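Local atomic coordinates of stringent starvation protein A homolog (Haemophilus influenzae, PDB entry 3LYK), a protein that probably forms an equimolar complex with the RNA polymerase holoenzyme, but not with the core enzyme, and has the glutathione S-transferase fold. Residues E148-V153 against F187-F192; Y17-K22 against V157-W162; V169-T172 against A178-A181. One frame throughout, in Å; residues are numbered along the deposited sequence.

Contacts 1 and 2 are neighbours at the junction between the thioredoxin-like N-terminal domain and the helical C-terminal domain, their centres about 11 Å apart. They touch through aromatic side chains: Phe192 CE1 comes to 3.6 Å from His19 CE1, and Phe192 CZ to 3.6 Å from Trp162 CD2. Both use helix 152-165, contact 1 just ahead of its first turn and contact 2 within it. Contact 3 lies towards the outside of the C-terminal domain, its centre about 17 Å from those of contacts 1 and 2, where the loop after helix 152-165 meets helix 176-187. Nearest atoms of contacts 2 and 3 are about 4 Å apart, without touching.

Contact 1 (E148-V153 against F187-F192); sequences EEFGLV and FTRDSF
Phe150 and Arg189 meet as ring and guanidinium, laid flat against each other with their planes only 5° apart and their centres separated by 4.0 Å. Arg189 NE, above the middle of the ring, comes within 3.5 Å of Phe150 CG. Arg189 CZ is displaced towards CB of the phenylalanine, where Arg189 NH1 lies 3.5 Å from Phe150 CB. The cation-pi component is therefore off-centre.

A CH-pi contact adds to the stack from the same side chain: Arg189 CD lies over the same face, 3.7 Å from the centroid of the Phe150 ring and 19° off its normal. A bend at chi3 (79°) turns the guanidinium out of line with the aliphatic chain, and the ring thus receives both the methylene and the planar group.

Arg189 NE, while lying over the ring, forms a salt bridge with Glu27 OE2 of helix 16-27, and the same oxygen is hydrogen-bonded to Ser191 OG. The acidic partner probably fixes how the guanidinium is turned, and the ring supports it from one face.

Both residues flank helix starts: Arg189 is the N-cap of helix 190-195, and Phe150 lies just ahead of helix 152-165. There Asp154 OD2 accepts a hydrogen bond from Gly151 N, consistent with one half of a capping box, glycine having no side chain to return the other. Phe150, before the N-cap, touches Cys155, the residue after Asp154, in a pattern consistent with a hydrophobic staple, as in the N-capping region of the corresponding glutathione S-transferase helix.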
loop_
_atom_site.group_PDB
_atom_site.type_symbol
_atom_site.label_atom_id
_atom_site.label_comp_id
_atom_site.label_asym_id
_atom_site.label_seq_id
_atom_site.Cartn_x
_atom_site.Cartn_y
_atom_site.Cartn_z
ATOM N N GLU B 148 15.211 11.214 -12.096
ATOM C CA GLU B 148 16.582 11.668 -12.292
ATOM C C GLU B 148 17.548 10.927 -11.386
ATOM O O GLU B 148 18.706 10.742 -11.764
ATOM C CB GLU B 148 16.698 13.165 -11.969
ATOM C CG GLU B 148 15.889 14.073 -12.887
ATOM C CD GLU B 148 16.458 14.131 -14.316
ATOM O OE1 GLU B 148 17.636 13.735 -14.525
ATOM O OE2 GLU B 148 15.717 14.575 -15.230
ATOM N N GLU B 149 17.088 10.545 -10.182
ATOM C CA GLU B 149 17.940 9.873 -9.188
ATOM C C GLU B 149 17.363 8.511 -8.828
ATOM O O GLU B 149 16.169 8.290 -8.951
ATOM C CB GLU B 149 18.041 10.688 -7.892
ATOM C CG GLU B 149 18.651 12.104 -8.027
ATOM C CD GLU B 149 20.146 12.042 -8.288
ATOM O OE1 GLU B 149 20.883 11.390 -7.500
ATOM O OE2 GLU B 149 20.592 12.616 -9.301
ATOM N N PHE B 150 18.219 7.623 -8.328
ATOM C CA PHE B 150 17.812 6.283 -7.959
ATOM C C PHE B 150 16.851 6.377 -6.772
ATOM O O PHE B 150 17.116 7.134 -5.841
ATOM C CB PHE B 150 19.047 5.483 -7.527
ATOM C CG PHE B 150 18.744 4.063 -7.120
ATOM C CD1 PHE B 150 18.636 3.066 -8.071
ATOM C CD2 PHE B 150 18.606 3.731 -5.777
ATOM C CE1 PHE B 150 18.402 1.743 -7.707
ATOM C CE2 PHE B 150 18.362 2.406 -5.398
ATOM C CZ PHE B 150 18.259 1.413 -6.365
ATOM N N GLY B 151 15.781 5.580 -6.774
ATOM C CA GLY B 151 14.827 5.656 -5.663
ATOM C C GLY B 151 14.029 4.393 -5.510
ATOM O O GLY B 151 14.337 3.372 -6.176
ATOM N N LEU B 152 12.975 4.464 -4.676
ATOM C CA LEU B 152 12.122 3.304 -4.403
ATOM C C LEU B 152 11.497 2.677 -5.641
ATOM O O LEU B 152 11.292 1.471 -5.653
ATOM C CB LEU B 152 11.047 3.615 -3.344
ATOM C CG LEU B 152 11.518 3.997 -1.932
ATOM C CD1 LEU B 152 10.288 4.175 -0.952
ATOM C CD2 LEU B 152 12.521 2.974 -1.356
ATOM N N VAL B 153 11.156 3.467 -6.660
ATOM C CA VAL B 153 10.601 2.869 -7.904
ATOM C C VAL B 153 11.626 1.877 -8.538
ATOM O O VAL B 153 11.275 0.772 -8.981
ATOM C CB VAL B 153 10.215 3.967 -8.931
ATOM C CG1 VAL B 153 9.647 3.351 -10.213
ATOM C CG2 VAL B 153 9.173 4.979 -8.296
ATOM N N PHE B 187 22.221 -2.648 -11.505
ATOM C CA PHE B 187 22.840 -3.878 -11.002
ATOM C C PHE B 187 24.222 -3.666 -10.385
ATOM O O PHE B 187 24.631 -4.423 -9.475
ATOM C CB PHE B 187 22.954 -4.987 -12.043
ATOM C CG PHE B 187 21.635 -5.516 -12.560
ATOM C CD1 PHE B 187 20.431 -5.268 -11.906
ATOM C CD2 PHE B 187 21.615 -6.271 -13.733
ATOM C CE1 PHE B 187 19.218 -5.762 -12.417
ATOM C CE2 PHE B 187 20.434 -6.789 -14.227
ATOM C CZ PHE B 187 19.212 -6.521 -13.560
ATOM N N THR B 188 24.930 -2.657 -10.883
ATOM C CA THR B 188 26.300 -2.374 -10.449
ATOM C C THR B 188 26.397 -1.419 -9.264
ATOM O O THR B 188 27.505 -1.138 -8.769
ATOM C CB THR B 188 27.211 -1.878 -11.628
ATOM O OG1 THR B 188 26.738 -0.609 -12.063
ATOM C CG2 THR B 188 27.168 -2.883 -12.832
ATOM N N ARG B 189 25.248 -0.982 -8.740
ATOM C CA ARG B 189 25.241 -0.067 -7.587
ATOM C C ARG B 189 25.684 -0.845 -6.373
ATOM O O ARG B 189 25.342 -2.028 -6.264
ATOM C CB ARG B 189 23.811 0.448 -7.308
ATOM C CG ARG B 189 23.384 1.571 -8.168
ATOM C CD ARG B 189 21.972 2.038 -7.728
ATOM N NE ARG B 189 21.987 2.889 -6.537
ATOM C CZ ARG B 189 22.227 4.207 -6.535
ATOM N NH1 ARG B 189 22.519 4.854 -7.643
ATOM N NH2 ARG B 189 22.190 4.892 -5.401
ATOM N N ASP B 190 26.399 -0.202 -5.437
ATOM C CA ASP B 190 26.835 -0.895 -4.199
ATOM C C ASP B 190 25.698 -1.619 -3.484
ATOM O O ASP B 190 25.887 -2.740 -2.963
ATOM C CB ASP B 190 27.472 0.070 -3.176
ATOM C CG ASP B 190 28.904 0.498 -3.573
ATOM O OD1 ASP B 190 29.489 -0.129 -4.510
ATOM O OD2 ASP B 190 29.447 1.456 -2.947
ATOM N N SER B 191 24.523 -0.986 -3.449
ATOM C CA SER B 191 23.406 -1.583 -2.672
ATOM C C SER B 191 22.879 -2.836 -3.351
ATOM O O SER B 191 22.543 -3.815 -2.701
ATOM C CB SER B 191 22.265 -0.560 -2.443
ATOM O OG SER B 191 21.775 -0.040 -3.689
ATOM N N PHE B 192 22.767 -2.786 -4.661
ATOM C CA PHE B 192 22.275 -3.930 -5.392
ATOM C C PHE B 192 23.256 -5.093 -5.237
ATOM O O PHE B 192 22.835 -6.223 -4.942
ATOM C CB PHE B 192 22.036 -3.630 -6.872
ATOM C CG PHE B 192 21.284 -4.721 -7.557
ATOM C CD1 PHE B 192 19.894 -4.681 -7.634
ATOM C CD2 PHE B 192 21.955 -5.837 -8.040
ATOM C CE1 PHE B 192 19.176 -5.747 -8.218
ATOM C CE2 PHE B 192 21.275 -6.901 -8.635
ATOM C CZ PHE B 192 19.871 -6.873 -8.733
#

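Contact 2 (Y17-K22 against V157-W162); sequences YCHQVK and VAPLLW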
loop_
_atom_site.group_PDB
_atom_site.type_symbol
_atom_site.label_atom_id
_atom_site.label_comp_id
_atom_site.label_asym_id
_atom_site.label_seq_id
_atom_site.Cartn_x
_atom_site.Cartn_y
_atom_site.Cartn_z
ATOM N N TYR B 17 9.931 -9.446 -2.982
ATOM C CA TYR B 17 9.629 -8.486 -1.912
ATOM C C TYR B 17 10.765 -8.425 -0.907
ATOM O O TYR B 17 11.091 -7.338 -0.426
ATOM C CB TYR B 17 8.284 -8.803 -1.202
ATOM C CG TYR B 17 7.148 -8.858 -2.218
ATOM C CD1 TYR B 17 6.705 -7.677 -2.838
ATOM C CD2 TYR B 17 6.556 -10.081 -2.591
ATOM C CE1 TYR B 17 5.702 -7.703 -3.799
ATOM C CE2 TYR B 17 5.526 -10.121 -3.553
ATOM C CZ TYR B 17 5.112 -8.911 -4.147
ATOM O OH TYR B 17 4.135 -8.879 -5.117
ATOM N N CYS B 18 11.390 -9.571 -0.610
ATOM C CA CYS B 18 12.544 -9.580 0.297
ATOM C C CYS B 18 13.692 -8.864 -0.415
ATOM O O CYS B 18 14.416 -8.065 0.187
ATOM C CB CYS B 18 12.937 -11.020 0.685
ATOM S SG CYS B 18 11.606 -11.733 1.750
ATOM N N HIS B 19 13.806 -9.101 -1.707
ATOM C CA HIS B 19 14.869 -8.440 -2.464
ATOM C C HIS B 19 14.728 -6.886 -2.443
ATOM O O HIS B 19 15.699 -6.166 -2.194
ATOM C CB HIS B 19 14.949 -9.013 -3.882
ATOM C CG HIS B 19 16.185 -8.594 -4.614
ATOM N ND1 HIS B 19 16.412 -8.906 -5.937
ATOM C CD2 HIS B 19 17.261 -7.870 -4.202
ATOM C CE1 HIS B 19 17.565 -8.377 -6.316
ATOM N NE2 HIS B 19 18.095 -7.739 -5.281
ATOM N N GLN B 20 13.507 -6.376 -2.667
ATOM C CA GLN B 20 13.263 -4.936 -2.566
ATOM C C GLN B 20 13.797 -4.354 -1.234
ATOM O O GLN B 20 14.475 -3.315 -1.220
ATOM C CB GLN B 20 11.748 -4.621 -2.616
ATOM C CG GLN B 20 11.015 -5.046 -3.877
ATOM C CD GLN B 20 9.506 -4.784 -3.739
ATOM O OE1 GLN B 20 8.965 -4.754 -2.634
ATOM N NE2 GLN B 20 8.839 -4.640 -4.845
ATOM N N VAL B 21 13.429 -5.005 -0.131
ATOM C CA VAL B 21 13.783 -4.537 1.185
ATOM C C VAL B 21 15.317 -4.581 1.414
ATOM O O VAL B 21 15.919 -3.607 1.948
ATOM C CB VAL B 21 13.022 -5.331 2.302
ATOM C CG1 VAL B 21 13.528 -4.933 3.710
ATOM C CG2 VAL B 21 11.498 -5.015 2.234
ATOM N N LYS B 22 15.961 -5.657 0.956
ATOM C CA LYS B 22 17.459 -5.719 1.101
ATOM C C LYS B 22 18.145 -4.633 0.336
ATOM O O LYS B 22 19.138 -4.144 0.770
ATOM C CB LYS B 22 18.047 -7.072 0.676
ATOM C CG LYS B 22 17.565 -8.240 1.518
ATOM C CD LYS B 22 18.071 -9.527 0.826
ATOM C CE LYS B 22 17.915 -10.717 1.709
ATOM N NZ LYS B 22 18.212 -11.925 0.882
ATOM N N VAL B 157 11.616 -2.000 -9.888
ATOM C CA VAL B 157 11.959 -2.437 -11.238
ATOM C C VAL B 157 13.201 -3.377 -11.256
ATOM O O VAL B 157 13.156 -4.444 -11.890
ATOM C CB VAL B 157 12.123 -1.224 -12.209
ATOM C CG1 VAL B 157 12.468 -1.687 -13.607
ATOM C CG2 VAL B 157 10.792 -0.375 -12.257
ATOM N N ALA B 158 14.282 -3.003 -10.561
ATOM C CA ALA B 158 15.531 -3.794 -10.600
ATOM C C ALA B 158 15.384 -5.282 -10.186
ATOM O O ALA B 158 15.894 -6.130 -10.874
ATOM C CB ALA B 158 16.703 -3.098 -9.830
ATOM N N PRO B 159 14.659 -5.596 -9.079
ATOM C CA PRO B 159 14.495 -6.992 -8.737
ATOM C C PRO B 159 13.779 -7.763 -9.841
ATOM O O PRO B 159 14.012 -8.968 -10.005
ATOM C CB PRO B 159 13.621 -6.938 -7.467
ATOM C CG PRO B 159 14.068 -5.692 -6.817
ATOM C CD PRO B 159 14.158 -4.729 -7.995
ATOM N N LEU B 160 12.894 -7.080 -10.558
ATOM C CA LEU B 160 12.120 -7.731 -11.615
ATOM C C LEU B 160 12.992 -8.038 -12.845
ATOM O O LEU B 160 12.898 -9.119 -13.413
ATOM C CB LEU B 160 10.924 -6.877 -12.022
ATOM C CG LEU B 160 10.154 -7.431 -13.221
ATOM C CD1 LEU B 160 8.684 -7.313 -12.983
ATOM C CD2 LEU B 160 10.565 -6.641 -14.463
ATOM N N LEU B 161 13.826 -7.077 -13.241
ATOM C CA LEU B 161 14.773 -7.257 -14.337
ATOM C C LEU B 161 15.840 -8.328 -14.000
ATOM O O LEU B 161 16.207 -9.121 -14.852
ATOM C CB LEU B 161 15.419 -5.936 -14.675
ATOM C CG LEU B 161 14.416 -4.920 -15.245
ATOM C CD1 LEU B 161 15.097 -3.613 -15.489
ATOM C CD2 LEU B 161 13.762 -5.406 -16.598
ATOM N N TRP B 162 16.286 -8.343 -12.746
ATOM C CA TRP B 162 17.182 -9.320 -12.245
ATOM C C TRP B 162 16.596 -10.721 -12.414
ATOM O O TRP B 162 17.285 -11.621 -12.905
ATOM C CB TRP B 162 17.471 -9.054 -10.784
ATOM C CG TRP B 162 18.472 -9.999 -10.176
ATOM C CD1 TRP B 162 18.234 -10.955 -9.191
ATOM C CD2 TRP B 162 19.881 -10.051 -10.450
ATOM N NE1 TRP B 162 19.415 -11.564 -8.843
ATOM C CE2 TRP B 162 20.436 -11.050 -9.603
ATOM C CE3 TRP B 162 20.724 -9.372 -11.347
ATOM C CZ2 TRP B 162 21.815 -11.395 -9.623
ATOM C CZ3 TRP B 162 22.097 -9.705 -11.356
ATOM C CH2 TRP B 162 22.619 -10.710 -10.488
HETATM O O HOH W 1 14.838 -10.363 -7.706
#
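His19 has one face of its imidazole overlapped by Pro159, whose CG stands 4.3 Å from the centroid of the ring, offset towards its rim. Pro159 CB approaches closer to a single ring atom, 3.7 Å from His19 ND1. With His19 CG anti to its own backbone N (chi1 -168°), the imidazole reaches out from helix 16-27 to the turn of helix 152-165 that is kinked at the proline. The same pyrrolidine ring also packs on Gln20, Pro159 CG to Gln20 CG at 4.3 Å.

Trp162, one turn farther along, forms an offset edge-to-face pair with the imidazole: the planes are inclined at 72°, and the edge of His19 is directed at the face of the indole. His19 CE1 is 3.9 Å from Trp162 CD1.

A water lies in the plane of the imidazole at its edge, 2.8 Å from His19 ND1, and donates a hydrogen bond to Pro159 O at 2.8 Å. The other ring nitrogen, NE2, is hydrogen-bonded to Ser195 OG. With a polar partner at each nitrogen, the rotation of the imidazole is probably set; the direct interdomain contact is apolar and aromatic, and the polar link between the two helices is indirect, through water.

Contact 3 (V169-T172 against A178-A181); sequences VEFT and AIKA
The loop backbone at Phe171, in an extended conformation, passes helix 176-187 at 7.4 Å, measured from Phe171 CA to Lys180 CA. From here Phe171 CB is directed toward the helix, and the ring is met by Ile179 CG2, which sits squarely over its centre, 4.1 Å from the centroid and 8° off the normal. This is a CH-pi contact by one methyl branch: CG2 is anti to the backbone N of Ile179, whereas CG1 takes the place beside that nitrogen (chi1 -50°). Val169 CG1, from the loop itself, lies against the opposite face of the Phe171 ring, nearer the rim, and the ring is thereby sandwiched between two methyl groups. Leu132 and Leu133 of helix 118-134 also touch the phenylalanine.

The chain of Lys180, extended beyond CG, runs back to the loop backbone, and Lys180 NZ ends 3.3 Å from Phe171 O.

Within the domain, branched aliphatic groups cover both faces of an aromatic ring, contacts that depend on shape and dispersion; at the surface, the lysine brings its ammonium end close to a backbone carbonyl, an approach that is probably electrostatically favourable.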
loop_
_atom_site.group_PDB
_atom_site.type_symbol
_atom_site.label_atom_id
_atom_site.label_comp_id
_atom_site.label_asym_id
_atom_site.label_seq_id
_atom_site.Cartn_x
_atom_site.Cartn_y
_atom_site.Cartn_z
ATOM N N VAL B 169 15.658 -14.274 -20.357
ATOM C CA VAL B 169 15.325 -13.098 -21.164
ATOM C C VAL B 169 16.587 -12.343 -21.595
ATOM O O VAL B 169 17.468 -12.080 -20.786
ATOM C CB VAL B 169 14.376 -12.155 -20.374
ATOM C CG1 VAL B 169 14.059 -10.870 -21.165
ATOM C CG2 VAL B 169 13.127 -12.889 -20.070
ATOM N N GLU B 170 16.659 -12.000 -22.874
ATOM C CA GLU B 170 17.774 -11.227 -23.447
ATOM C C GLU B 170 17.138 -10.167 -24.336
ATOM O O GLU B 170 16.340 -10.493 -25.192
ATOM C CB GLU B 170 18.709 -12.149 -24.263
ATOM C CG GLU B 170 19.483 -13.194 -23.390
ATOM C CD GLU B 170 20.443 -14.131 -24.184
ATOM O OE1 GLU B 170 20.531 -14.017 -25.427
ATOM O OE2 GLU B 170 21.114 -14.992 -23.557
ATOM N N PHE B 171 17.458 -8.898 -24.121
ATOM C CA PHE B 171 16.761 -7.827 -24.836
ATOM C C PHE B 171 17.484 -7.490 -26.143
ATOM O O PHE B 171 18.664 -7.145 -26.143
ATOM C CB PHE B 171 16.564 -6.577 -23.950
ATOM C CG PHE B 171 15.607 -6.785 -22.786
ATOM C CD1 PHE B 171 14.231 -6.584 -22.942
ATOM C CD2 PHE B 171 16.079 -7.187 -21.539
ATOM C CE1 PHE B 171 13.338 -6.780 -21.862
ATOM C CE2 PHE B 171 15.204 -7.390 -20.453
ATOM C CZ PHE B 171 13.829 -7.179 -20.612
ATOM N N THR B 172 16.768 -7.624 -27.256
ATOM C CA THR B 172 17.287 -7.250 -28.580
ATOM C C THR B 172 16.201 -6.483 -29.346
ATOM O O THR B 172 14.999 -6.582 -29.021
ATOM C CB THR B 172 17.765 -8.495 -29.412
ATOM O OG1 THR B 172 16.670 -9.401 -29.593
ATOM C CG2 THR B 172 18.935 -9.237 -28.719
ATOM N N ALA B 178 18.409 1.187 -24.325
ATOM C CA ALA B 178 18.010 1.870 -23.093
ATOM C C ALA B 178 17.798 0.893 -21.908
ATOM O O ALA B 178 18.217 1.185 -20.801
ATOM C CB ALA B 178 16.766 2.735 -23.337
ATOM N N ILE B 179 17.182 -0.260 -22.147
ATOM C CA ILE B 179 16.966 -1.263 -21.086
ATOM C C ILE B 179 18.297 -1.871 -20.550
ATOM O O ILE B 179 18.489 -2.000 -19.331
ATOM C CB ILE B 179 16.008 -2.399 -21.515
ATOM C CG1 ILE B 179 14.711 -1.868 -22.119
ATOM C CG2 ILE B 179 15.628 -3.251 -20.320
ATOM C CD1 ILE B 179 13.812 -1.027 -21.129
ATOM N N LYS B 180 19.214 -2.196 -21.461
ATOM C CA LYS B 180 20.545 -2.692 -21.070
ATOM C C LYS B 180 21.317 -1.647 -20.320
ATOM O O LYS B 180 21.998 -1.961 -19.350
ATOM C CB LYS B 180 21.352 -3.110 -22.309
ATOM C CG LYS B 180 20.876 -4.396 -22.945
ATOM C CD LYS B 180 21.443 -4.498 -24.375
ATOM C CE LYS B 180 21.317 -5.902 -24.943
ATOM N NZ LYS B 180 21.741 -5.887 -26.380
ATOM N N ALA B 181 21.235 -0.401 -20.778
ATOM C CA ALA B 181 21.895 0.696 -20.065
ATOM C C ALA B 181 21.321 0.836 -18.619
ATOM O O ALA B 181 22.078 0.984 -17.653
ATOM C CB ALA B 181 21.808 2.038 -20.877
#